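Local coordinates for protein purine nucleoside phosphorylase (Anopheles gambiae, PDB 2P4S) that catalyses the phosphorolysis of inosine, guanosine and their 2'-deoxy forms to free purine base and pentose 1-phosphate in purine salvage, working as a homotrimer, at residues P110-L120 / I191-A201; A124-Y135 / V163-H171. All coordinates share one frame; numbering follows the deposited sequence.

Contact 1. Residues P110-L120 / I191-A201; sequences PKVGIICGSGL and IGCTHLIATNA. With DIH (7-[[(3R,4R)-3-(hydroxymethyl)-4-oxidanyl-pyrrolidin-1-ium-1-yl]methyl]-3,5-dihydropyrrolo[3,2-d]pyrimidin-4-one), chain F; PO4 (phosphate ion), chain D.
T199 turns its hydroxyl toward the neighbouring chain, where it meets the backbone of I115 and G117. With OG1 set between its own backbone N and carbonyl carbon (chi1 73°), the hydroxyl gives its proton to I115 O at 2.8 Å, in the carbonyl plane and on a lone pair, while T199 OG1 in turn accepts the N-H of G117 at 3.1 Å. I115 O also takes T199 N, so two donors of one residue grip it. L120 comes up beside the hydroxyl, its CD1 3.4 Å from T199 OG1, the two side chains crossing at a slant.

Upstream, 112-116 and 195-201 run as parallel neighbours in the central sheet of the phosphorylase fold, G113 and I115 bonding to H195, I197 and T199 in turn. V112, I114, H195 and I197 point to one face, where helix 353-370 covers V112, H195 and I197; V112 CG1 meets I197 CD1 at 4.0 Å. I115, L196 and A198 point to the other, and there the I115 and L196 side chains pass at an angle, CG1 of I115 against CD1 of L196. Also on that side, C193 SG tucks against the backbone beside side-chainless G113, 3.5 Å from G113 N. At the outer end K111 O receives both T194 N and H195 N, and T194 OG1 sits in the plane of the H195 ring at its edge, hydrogen-bonded to ND1.

At the other end the two chains open round the phosphate. S118 N and A201 N converge on PO4 O1, A201 N at 2.8 Å and nearly straight (171°), while S118 OG reaches PO4 O4, a bond whose hydroxyl position is less sure. A201 O lies 3.1 Å from DIH C10, the methylene joining the inhibitor's pyrrolidine to its base; R169 and S305 also bond to the phosphate.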
loop_
_atom_site.group_PDB
_atom_site.type_symbol
_atom_site.label_atom_id
_atom_site.label_comp_id
_atom_site.label_asym_id
_atom_site.label_seq_id
_atom_site.Cartn_x
_atom_site.Cartn_y
_atom_site.Cartn_z
ATOM N N PRO A 110 -21.441 -14.346 -26.265
ATOM C CA PRO A 110 -20.899 -12.997 -26.463
ATOM C C PRO A 110 -19.394 -13.006 -26.532
ATOM O O PRO A 110 -18.764 -13.875 -25.937
ATOM C CB PRO A 110 -21.341 -12.258 -25.226
ATOM C CG PRO A 110 -21.484 -13.293 -24.167
ATOM C CD PRO A 110 -21.909 -14.547 -24.868
ATOM N N LYS A 111 -18.840 -12.038 -27.265
ATOM C CA LYS A 111 -17.385 -11.864 -27.416
ATOM C C LYS A 111 -16.886 -10.687 -26.592
ATOM O O LYS A 111 -15.677 -10.481 -26.463
ATOM C CB LYS A 111 -17.020 -11.638 -28.896
ATOM C CG LYS A 111 -17.431 -12.816 -29.805
ATOM C CD LYS A 111 -16.689 -14.107 -29.464
ATOM C CE LYS A 111 -17.397 -15.280 -30.118
ATOM N NZ LYS A 111 -17.266 -15.258 -31.622
ATOM N N VAL A 112 -17.843 -9.924 -26.063
ATOM C CA VAL A 112 -17.593 -8.720 -25.327
ATOM C C VAL A 112 -18.237 -8.800 -23.934
ATOM O O VAL A 112 -19.431 -8.941 -23.834
ATOM C CB VAL A 112 -18.117 -7.454 -26.086
ATOM C CG1 VAL A 112 -17.744 -6.189 -25.315
ATOM C CG2 VAL A 112 -17.564 -7.399 -27.542
ATOM N N GLY A 113 -17.429 -8.674 -22.877
ATOM C CA GLY A 113 -17.936 -8.426 -21.502
ATOM C C GLY A 113 -17.946 -6.941 -21.103
ATOM O O GLY A 113 -17.010 -6.206 -21.418
ATOM N N ILE A 114 -18.983 -6.495 -20.394
ATOM C CA ILE A 114 -19.116 -5.102 -19.970
ATOM C C ILE A 114 -19.357 -5.078 -18.440
ATOM O O ILE A 114 -20.290 -5.731 -17.924
ATOM C CB ILE A 114 -20.282 -4.368 -20.685
ATOM C CG1 ILE A 114 -20.127 -4.411 -22.214
ATOM C CG2 ILE A 114 -20.405 -2.914 -20.210
ATOM C CD1 ILE A 114 -21.423 -4.015 -23.009
ATOM N N ILE A 115 -18.512 -4.362 -17.706
ATOM C CA ILE A 115 -18.795 -4.108 -16.269
ATOM C C ILE A 115 -19.362 -2.706 -16.092
ATOM O O ILE A 115 -18.692 -1.738 -16.448
ATOM C CB ILE A 115 -17.544 -4.346 -15.392
ATOM C CG1 ILE A 115 -16.889 -5.667 -15.788
ATOM C CG2 ILE A 115 -17.937 -4.361 -13.886
ATOM C CD1 ILE A 115 -15.593 -6.008 -15.015
ATOM N N CYS A 116 -20.603 -2.594 -15.621
ATOM C CA CYS A 116 -21.256 -1.294 -15.305
ATOM C C CYS A 116 -21.033 -0.789 -13.860
ATOM O O CYS A 116 -21.467 -1.449 -12.900
ATOM C CB CYS A 116 -22.774 -1.406 -15.501
ATOM S SG CYS A 116 -23.224 -2.030 -17.126
ATOM N N GLY A 117 -20.447 0.402 -13.708
ATOM C CA GLY A 117 -20.096 0.934 -12.402
ATOM C C GLY A 117 -21.166 1.826 -11.845
ATOM O O GLY A 117 -22.348 1.745 -12.270
ATOM N N SER A 118 -20.789 2.710 -10.919
ATOM C CA SER A 118 -21.791 3.558 -10.240
ATOM C C SER A 118 -22.454 4.552 -11.188
ATOM O O SER A 118 -21.771 5.426 -11.755
ATOM C CB SER A 118 -21.193 4.266 -9.019
ATOM O OG SER A 118 -20.877 3.321 -8.006
ATOM N N GLY A 119 -23.774 4.418 -11.372
ATOM C CA GLY A 119 -24.515 5.260 -12.329
ATOM C C GLY A 119 -24.589 4.763 -13.759
ATOM O O GLY A 119 -25.218 5.402 -14.597
ATOM N N LEU A 120 -23.980 3.613 -14.032
ATOM C CA LEU A 120 -23.887 3.065 -15.375
ATOM C C LEU A 120 -24.727 1.783 -15.624
ATOM O O LEU A 120 -24.714 1.206 -16.727
ATOM C CB LEU A 120 -22.404 2.849 -15.724
ATOM C CG LEU A 120 -21.541 4.134 -15.817
ATOM C CD1 LEU A 120 -20.239 3.996 -15.063
ATOM C CD2 LEU A 120 -21.251 4.468 -17.287
ATOM N N ILE A 191 -16.111 -18.182 -20.886
ATOM C CA ILE A 191 -17.270 -18.122 -21.776
ATOM C C ILE A 191 -16.939 -17.744 -23.236
ATOM O O ILE A 191 -17.762 -17.971 -24.113
ATOM C CB ILE A 191 -18.309 -17.157 -21.169
ATOM C CG1 ILE A 191 -19.000 -17.846 -19.965
ATOM C CG2 ILE A 191 -19.288 -16.557 -22.226
ATOM C CD1 ILE A 191 -19.820 -16.896 -19.122
ATOM N N GLY A 192 -15.758 -17.151 -23.481
ATOM C CA GLY A 192 -15.348 -16.727 -24.798
ATOM C C GLY A 192 -15.313 -15.232 -25.093
ATOM O O GLY A 192 -15.088 -14.872 -26.227
ATOM N N CYS A 193 -15.552 -14.350 -24.114
ATOM C CA CYS A 193 -15.288 -12.903 -24.314
ATOM C C CYS A 193 -13.819 -12.648 -24.649
ATOM O O CYS A 193 -12.910 -13.130 -23.930
ATOM C CB CYS A 193 -15.695 -12.066 -23.102
ATOM S SG CYS A 193 -17.439 -12.146 -22.702
ATOM N N THR A 194 -13.597 -11.898 -25.742
ATOM C CA THR A 194 -12.248 -11.510 -26.182
ATOM C C THR A 194 -11.962 -10.082 -25.710
ATOM O O THR A 194 -10.817 -9.658 -25.623
ATOM C CB THR A 194 -12.078 -11.562 -27.769
ATOM O OG1 THR A 194 -13.122 -10.809 -28.356
ATOM C CG2 THR A 194 -12.116 -12.997 -28.348
ATOM N N HIS A 195 -13.019 -9.344 -25.418
ATOM C CA HIS A 195 -12.910 -7.942 -25.050
ATOM C C HIS A 195 -13.551 -7.714 -23.705
ATOM O O HIS A 195 -14.593 -8.319 -23.423
ATOM C CB HIS A 195 -13.556 -7.021 -26.095
ATOM C CG HIS A 195 -12.765 -6.943 -27.370
ATOM N ND1 HIS A 195 -12.498 -8.055 -28.147
ATOM C CD2 HIS A 195 -12.130 -5.905 -27.969
ATOM C CE1 HIS A 195 -11.764 -7.695 -29.189
ATOM N NE2 HIS A 195 -11.518 -6.397 -29.098
ATOM N N LEU A 196 -12.889 -6.876 -22.887
ATOM C CA LEU A 196 -13.510 -6.242 -21.721
ATOM C C LEU A 196 -13.709 -4.731 -21.881
ATOM O O LEU A 196 -12.749 -4.008 -22.148
ATOM C CB LEU A 196 -12.714 -6.549 -20.441
ATOM C CG LEU A 196 -13.298 -5.962 -19.141
ATOM C CD1 LEU A 196 -14.678 -6.625 -18.736
ATOM C CD2 LEU A 196 -12.233 -5.984 -17.998
ATOM N N ILE A 197 -14.956 -4.274 -21.770
ATOM C CA ILE A 197 -15.263 -2.879 -21.503
ATOM C C ILE A 197 -15.560 -2.630 -19.989
ATOM O O ILE A 197 -16.604 -3.057 -19.461
ATOM C CB ILE A 197 -16.422 -2.358 -22.367
ATOM C CG1 ILE A 197 -16.110 -2.558 -23.867
ATOM C CG2 ILE A 197 -16.708 -0.870 -22.047
ATOM C CD1 ILE A 197 -17.291 -2.259 -24.770
ATOM N N ALA A 198 -14.639 -1.942 -19.299
ATOM C CA ALA A 198 -14.840 -1.626 -17.866
ATOM C C ALA A 198 -15.227 -0.163 -17.738
ATOM O O ALA A 198 -14.540 0.718 -18.290
ATOM C CB ALA A 198 -13.603 -1.945 -17.068
ATOM N N THR A 199 -16.329 0.111 -17.058
ATOM C CA THR A 199 -16.801 1.483 -16.876
ATOM C C THR A 199 -16.812 1.776 -15.378
ATOM O O THR A 199 -17.033 0.874 -14.562
ATOM C CB THR A 199 -18.220 1.701 -17.378
ATOM O OG1 THR A 199 -19.142 1.067 -16.481
ATOM C CG2 THR A 199 -18.440 1.186 -18.808
ATOM N N ASN A 200 -16.598 3.021 -14.994
ATOM C CA ASN A 200 -16.771 3.343 -13.586
ATOM C C ASN A 200 -17.186 4.793 -13.473
ATOM O O ASN A 200 -17.163 5.520 -14.489
ATOM C CB ASN A 200 -15.473 3.047 -12.802
ATOM C CG ASN A 200 -14.294 3.822 -13.327
ATOM O OD1 ASN A 200 -14.307 5.056 -13.373
ATOM N ND2 ASN A 200 -13.272 3.116 -13.736
ATOM N N ALA A 201 -17.585 5.199 -12.262
ATOM C CA ALA A 201 -17.614 6.599 -11.874
ATOM C C ALA A 201 -16.251 7.034 -11.288
ATOM O O ALA A 201 -15.528 6.215 -10.715
ATOM C CB ALA A 201 -18.743 6.841 -10.836
HETATM O "O5'" DIH F . -19.971 7.066 -4.451
HETATM C "C5'" DIH F . -18.969 6.125 -4.018
HETATM C "C4'" DIH F . -18.803 5.126 -5.137
HETATM C "C6'" DIH F . -18.504 5.827 -6.481
HETATM C "C3'" DIH F . -17.639 4.205 -4.843
HETATM O "O3'" DIH F . -17.945 2.916 -5.378
HETATM C "C2'" DIH F . -16.503 4.789 -5.663
HETATM N "N1'" DIH F . -17.204 5.234 -6.908
HETATM C C10 DIH F . -16.302 6.038 -7.748
HETATM C C9 DIH F . -16.062 7.484 -7.373
HETATM C C8 DIH F . -16.848 8.586 -7.805
HETATM N N7 DIH F . -16.307 9.727 -7.294
HETATM C C5 DIH F . -15.211 9.419 -6.553
HETATM C C6 DIH F . -14.192 10.219 -5.815
HETATM O O6 DIH F . -14.258 11.514 -5.736
HETATM N N1 DIH F . -13.210 9.505 -5.225
HETATM C C2 DIH F . -13.121 8.141 -5.279
HETATM N N3 DIH F . -14.000 7.392 -5.962
HETATM C C4 DIH F . -15.040 8.026 -6.602
HETATM P P PO4 D . -17.617 2.357 -9.364
HETATM O O1 PO4 D . -18.206 3.092 -10.525
HETATM O O2 PO4 D . -18.147 0.922 -9.396
HETATM O O3 PO4 D . -16.136 2.277 -9.400
HETATM O O4 PO4 D . -18.028 3.075 -8.114
HETATM O O HOH W 1 -18.977 -16.718 -26.181
#

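Contact 2. Residues A124-Y135 / V163-H171. With PO4 (phosphate ion), chain D.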
loop_
_atom_site.group_PDB
_atom_site.type_symbol
_atom_site.label_atom_id
_atom_site.label_comp_id
_atom_site.label_asym_id
_atom_site.label_seq_id
_atom_site.Cartn_x
_atom_site.Cartn_y
_atom_site.Cartn_z
ATOM N N ALA A 124 -27.168 -2.108 -19.053
ATOM C CA ALA A 124 -27.738 -3.462 -19.134
ATOM C C ALA A 124 -29.221 -3.459 -19.550
ATOM O O ALA A 124 -29.704 -4.413 -20.159
ATOM C CB ALA A 124 -27.553 -4.194 -17.833
ATOM N N GLU A 125 -29.931 -2.387 -19.223
ATOM C CA GLU A 125 -31.343 -2.208 -19.604
ATOM C C GLU A 125 -31.589 -1.934 -21.096
ATOM O O GLU A 125 -32.711 -2.010 -21.582
ATOM C CB GLU A 125 -31.972 -1.088 -18.772
ATOM C CG GLU A 125 -32.164 -1.436 -17.309
ATOM C CD GLU A 125 -32.739 -0.270 -16.539
ATOM O OE1 GLU A 125 -33.178 0.712 -17.197
ATOM O OE2 GLU A 125 -32.754 -0.319 -15.281
ATOM N N GLN A 126 -30.541 -1.622 -21.832
ATOM C CA GLN A 126 -30.712 -1.352 -23.245
ATOM C C GLN A 126 -30.499 -2.598 -24.065
ATOM O O GLN A 126 -30.639 -2.554 -25.268
ATOM C CB GLN A 126 -29.760 -0.239 -23.677
ATOM C CG GLN A 126 -30.061 0.991 -22.878
ATOM C CD GLN A 126 -29.402 2.211 -23.407
ATOM O OE1 GLN A 126 -29.089 2.298 -24.607
ATOM N NE2 GLN A 126 -29.187 3.193 -22.517
ATOM N N LEU A 127 -30.140 -3.702 -23.421
ATOM C CA LEU A 127 -30.002 -4.984 -24.123
ATOM C C LEU A 127 -31.367 -5.534 -24.571
ATOM O O LEU A 127 -32.382 -5.229 -23.958
ATOM C CB LEU A 127 -29.279 -6.005 -23.241
ATOM C CG LEU A 127 -27.922 -5.593 -22.677
ATOM C CD1 LEU A 127 -27.353 -6.749 -21.909
ATOM C CD2 LEU A 127 -26.964 -5.188 -23.765
ATOM N N THR A 128 -31.384 -6.329 -25.640
ATOM C CA THR A 128 -32.599 -7.013 -26.100
ATOM C C THR A 128 -32.410 -8.534 -26.046
ATOM O O THR A 128 -31.254 -9.019 -26.025
ATOM C CB THR A 128 -32.996 -6.619 -27.540
ATOM O OG1 THR A 128 -31.965 -6.993 -28.444
ATOM C CG2 THR A 128 -33.258 -5.113 -27.669
ATOM N N ASP A 129 -33.534 -9.281 -26.032
ATOM C CA ASP A 129 -33.494 -10.746 -25.965
ATOM C C ASP A 129 -32.608 -11.238 -24.827
ATOM O O ASP A 129 -31.680 -12.046 -25.058
ATOM C CB ASP A 129 -32.872 -11.291 -27.232
ATOM C CG ASP A 129 -33.874 -11.657 -28.263
ATOM O OD1 ASP A 129 -34.184 -12.885 -28.321
ATOM O OD2 ASP A 129 -34.309 -10.732 -29.018
ATOM N N VAL A 130 -32.876 -10.750 -23.613
ATOM C CA VAL A 130 -31.969 -11.000 -22.475
ATOM C C VAL A 130 -32.186 -12.342 -21.736
ATOM O O VAL A 130 -33.316 -12.795 -21.577
ATOM C CB VAL A 130 -31.934 -9.796 -21.462
ATOM C CG1 VAL A 130 -31.832 -8.495 -22.211
ATOM C CG2 VAL A 130 -33.163 -9.766 -20.589
ATOM N N ASP A 131 -31.074 -12.972 -21.339
ATOM C CA ASP A 131 -31.032 -13.936 -20.243
ATOM C C ASP A 131 -30.356 -13.240 -19.052
ATOM O O ASP A 131 -29.223 -12.798 -19.124
ATOM C CB ASP A 131 -30.310 -15.233 -20.649
ATOM C CG ASP A 131 -30.962 -15.906 -21.872
ATOM O OD1 ASP A 131 -32.176 -16.214 -21.818
ATOM O OD2 ASP A 131 -30.275 -16.144 -22.889
ATOM N N SER A 132 -31.098 -13.107 -17.966
ATOM C CA SER A 132 -30.649 -12.361 -16.808
ATOM C C SER A 132 -30.447 -13.297 -15.602
ATOM O O SER A 132 -31.256 -14.211 -15.368
ATOM C CB SER A 132 -31.669 -11.294 -16.501
ATOM O OG SER A 132 -31.217 -10.525 -15.403
ATOM N N PHE A 133 -29.357 -13.097 -14.870
ATOM C CA PHE A 133 -29.055 -13.912 -13.688
ATOM C C PHE A 133 -28.747 -13.057 -12.473
ATOM O O PHE A 133 -27.693 -12.426 -12.440
ATOM C CB PHE A 133 -27.849 -14.828 -13.905
ATOM C CG PHE A 133 -27.973 -15.754 -15.059
ATOM C CD1 PHE A 133 -28.384 -17.080 -14.858
ATOM C CD2 PHE A 133 -27.656 -15.324 -16.354
ATOM C CE1 PHE A 133 -28.481 -17.957 -15.937
ATOM C CE2 PHE A 133 -27.763 -16.181 -17.447
ATOM C CZ PHE A 133 -28.183 -17.504 -17.244
ATOM N N ASP A 134 -29.630 -13.056 -11.469
ATOM C CA ASP A 134 -29.293 -12.419 -10.200
ATOM C C ASP A 134 -28.012 -13.026 -9.679
ATOM O O ASP A 134 -27.832 -14.240 -9.781
ATOM C CB ASP A 134 -30.428 -12.571 -9.185
ATOM C CG ASP A 134 -31.590 -11.646 -9.485
ATOM O OD1 ASP A 134 -31.536 -10.973 -10.544
ATOM O OD2 ASP A 134 -32.561 -11.590 -8.684
ATOM N N TYR A 135 -27.099 -12.186 -9.161
ATOM C CA TYR A 135 -25.818 -12.677 -8.594
ATOM C C TYR A 135 -26.014 -13.703 -7.500
ATOM O O TYR A 135 -25.207 -14.608 -7.373
ATOM C CB TYR A 135 -24.914 -11.554 -8.059
ATOM C CG TYR A 135 -24.353 -10.593 -9.124
ATOM C CD1 TYR A 135 -24.337 -10.945 -10.504
ATOM C CD2 TYR A 135 -23.833 -9.341 -8.750
ATOM C CE1 TYR A 135 -23.817 -10.064 -11.477
ATOM C CE2 TYR A 135 -23.315 -8.449 -9.701
ATOM C CZ TYR A 135 -23.322 -8.811 -11.049
ATOM O OH TYR A 135 -22.841 -7.936 -11.945
ATOM N N VAL A 163 -23.628 -9.323 -26.040
ATOM C CA VAL A 163 -22.753 -8.907 -24.926
ATOM C C VAL A 163 -23.139 -9.674 -23.639
ATOM O O VAL A 163 -24.215 -10.282 -23.546
ATOM C CB VAL A 163 -22.753 -7.329 -24.696
ATOM C CG1 VAL A 163 -22.396 -6.558 -25.972
ATOM C CG2 VAL A 163 -24.102 -6.833 -24.198
ATOM N N MET A 164 -22.213 -9.667 -22.694
ATOM C CA MET A 164 -22.387 -10.178 -21.345
ATOM C C MET A 164 -22.131 -8.961 -20.436
ATOM O O MET A 164 -21.047 -8.391 -20.430
ATOM C CB MET A 164 -21.299 -11.195 -21.093
ATOM C CG MET A 164 -21.512 -12.012 -19.884
ATOM S SD MET A 164 -20.090 -13.078 -19.734
ATOM C CE MET A 164 -19.695 -13.417 -21.369
ATOM N N CYS A 165 -23.122 -8.586 -19.655
ATOM C CA CYS A 165 -23.095 -7.351 -18.952
ATOM C C CYS A 165 -23.253 -7.511 -17.415
ATOM O O CYS A 165 -24.257 -8.074 -16.921
ATOM C CB CYS A 165 -24.165 -6.493 -19.595
ATOM S SG CYS A 165 -24.165 -4.897 -18.953
ATOM N N MET A 166 -22.218 -7.110 -16.665
ATOM C CA MET A 166 -22.303 -6.992 -15.212
ATOM C C MET A 166 -23.028 -5.738 -14.822
ATOM O O MET A 166 -22.470 -4.639 -14.854
ATOM C CB MET A 166 -20.943 -7.013 -14.550
ATOM C CG MET A 166 -20.411 -8.400 -14.316
ATOM S SD MET A 166 -18.760 -8.311 -13.589
ATOM C CE MET A 166 -19.071 -7.940 -11.848
ATOM N N GLN A 167 -24.292 -5.895 -14.478
ATOM C CA GLN A 167 -25.071 -4.777 -14.004
ATOM C C GLN A 167 -24.849 -4.619 -12.507
ATOM O O GLN A 167 -25.567 -5.225 -11.670
ATOM C CB GLN A 167 -26.542 -4.986 -14.309
ATOM C CG GLN A 167 -27.356 -3.731 -14.067
ATOM C CD GLN A 167 -28.841 -3.966 -14.304
ATOM O OE1 GLN A 167 -29.299 -5.108 -14.299
ATOM N NE2 GLN A 167 -29.591 -2.889 -14.501
ATOM N N GLY A 168 -23.870 -3.773 -12.164
ATOM C CA GLY A 168 -23.356 -3.696 -10.797
ATOM C C GLY A 168 -22.077 -4.478 -10.656
ATOM O O GLY A 168 -21.904 -5.515 -11.300
ATOM N N ARG A 169 -21.175 -4.011 -9.794
ATOM C CA ARG A 169 -19.911 -4.715 -9.568
ATOM C C ARG A 169 -19.592 -4.855 -8.065
ATOM O O ARG A 169 -20.433 -4.527 -7.213
ATOM C CB ARG A 169 -18.747 -4.035 -10.332
ATOM C CG ARG A 169 -18.406 -2.616 -9.844
ATOM C CD ARG A 169 -16.898 -2.300 -9.797
ATOM N NE ARG A 169 -16.231 -2.283 -11.101
ATOM C CZ ARG A 169 -16.449 -1.369 -12.045
ATOM N NH1 ARG A 169 -17.298 -0.358 -11.830
ATOM N NH2 ARG A 169 -15.796 -1.457 -13.205
ATOM N N PHE A 170 -18.379 -5.364 -7.784
ATOM C CA PHE A 170 -17.837 -5.685 -6.446
ATOM C C PHE A 170 -16.614 -4.820 -6.171
ATOM O O PHE A 170 -15.746 -4.666 -7.047
ATOM C CB PHE A 170 -17.403 -7.181 -6.367
ATOM C CG PHE A 170 -18.421 -8.117 -6.952
ATOM C CD1 PHE A 170 -19.771 -8.036 -6.551
ATOM C CD2 PHE A 170 -18.073 -9.022 -7.956
ATOM C CE1 PHE A 170 -20.727 -8.882 -7.119
ATOM C CE2 PHE A 170 -19.062 -9.876 -8.515
ATOM C CZ PHE A 170 -20.363 -9.801 -8.101
ATOM N N HIS A 171 -16.527 -4.306 -4.948
ATOM C CA HIS A 171 -15.471 -3.368 -4.588
ATOM C C HIS A 171 -14.746 -3.891 -3.387
ATOM O O HIS A 171 -15.343 -4.548 -2.533
ATOM C CB HIS A 171 -16.044 -2.001 -4.245
ATOM C CG HIS A 171 -17.101 -1.517 -5.197
ATOM N ND1 HIS A 171 -16.840 -0.593 -6.189
ATOM C CD2 HIS A 171 -18.434 -1.771 -5.264
ATOM C CE1 HIS A 171 -17.954 -0.318 -6.849
ATOM N NE2 HIS A 171 -18.940 -1.014 -6.300
HETATM P P PO4 D . -17.617 2.357 -9.364
HETATM O O1 PO4 D . -18.206 3.092 -10.525
HETATM O O2 PO4 D . -18.147 0.922 -9.396
HETATM O O3 PO4 D . -16.136 2.277 -9.400
HETATM O O4 PO4 D . -18.028 3.075 -8.114
#
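The Y135 ring has G168 O in its plane at the hydroxyl edge, while the F170 ring, M166 CG and Q167 O all approach it obliquely. Y135 OH donates to G168 O at 2.7 Å, the hydroxyl tilted 26° from the carbonyl plane. F170 brings CE1 and CZ against CD2 and CE2 of Y135, with F170 CE1 3.5 Å from Y135 CD2; the ring centroids are 5.2 Å apart and the planes meet at 58°. M166 crosses the tyrosine at about a right angle, its CB 3.4 Å from Y135 OH.

Strand 163-167 belongs to the central sheet, next to 112-116. Y135 comes just after strand 130-134, which joins the sheet through 152-158, a strand antiparallel to both it and 161-167. The tyrosine therefore bridges from the end of 130-134 to the turn where 163-167 leaves the sheet and runs on into the phosphate site. There R169, its chain bent at chi2 and chi3, presents NH1 at its guanidinium edge to PO4 O2, an oxygen whose position is less sure. A salt bridge from R169 NE to E309 and a bond from NH2 to T199 O fix how the guanidinium is turned.

Farther back along the strand the packing is largely apolar. A124 CB rests 3.6 Å from C165 SG and also against the flank of Q167, which lies stretched past it because CG stands opposite the backbone N (chi1 -169°) and the chain stays extended beyond. L127 straddles the next strand positions: CD1 touches C165 CB at 3.9 Å, and CD2 presses on V163 CG2 at 3.3 Å, tighter than ordinary van der Waals contact.

In the fold
Contact 2 is nested along the chain inside the loop closed by contact 1: strand 112-116 leads into helix 122-125, strands 130-134 and 152-158 follow, and 161-167 then pairs beside 112-116 before helix 178-191 brings the chain to 195-204. Strand 112-116 thus has parallel neighbours in both 161-167 and 195-204, and the contact centres lie only about 9 Å apart. Backbone bonds between I114 and both M164 and M166 join them directly. Contact 1 lies near the centre of the chain, contact 2 farther out. Segments 110-120 and 191-201, together with the end of 163-171, deliver residues to one phosphate, so the loops and strand ends beyond neighbouring strands supply part of the phosphate site.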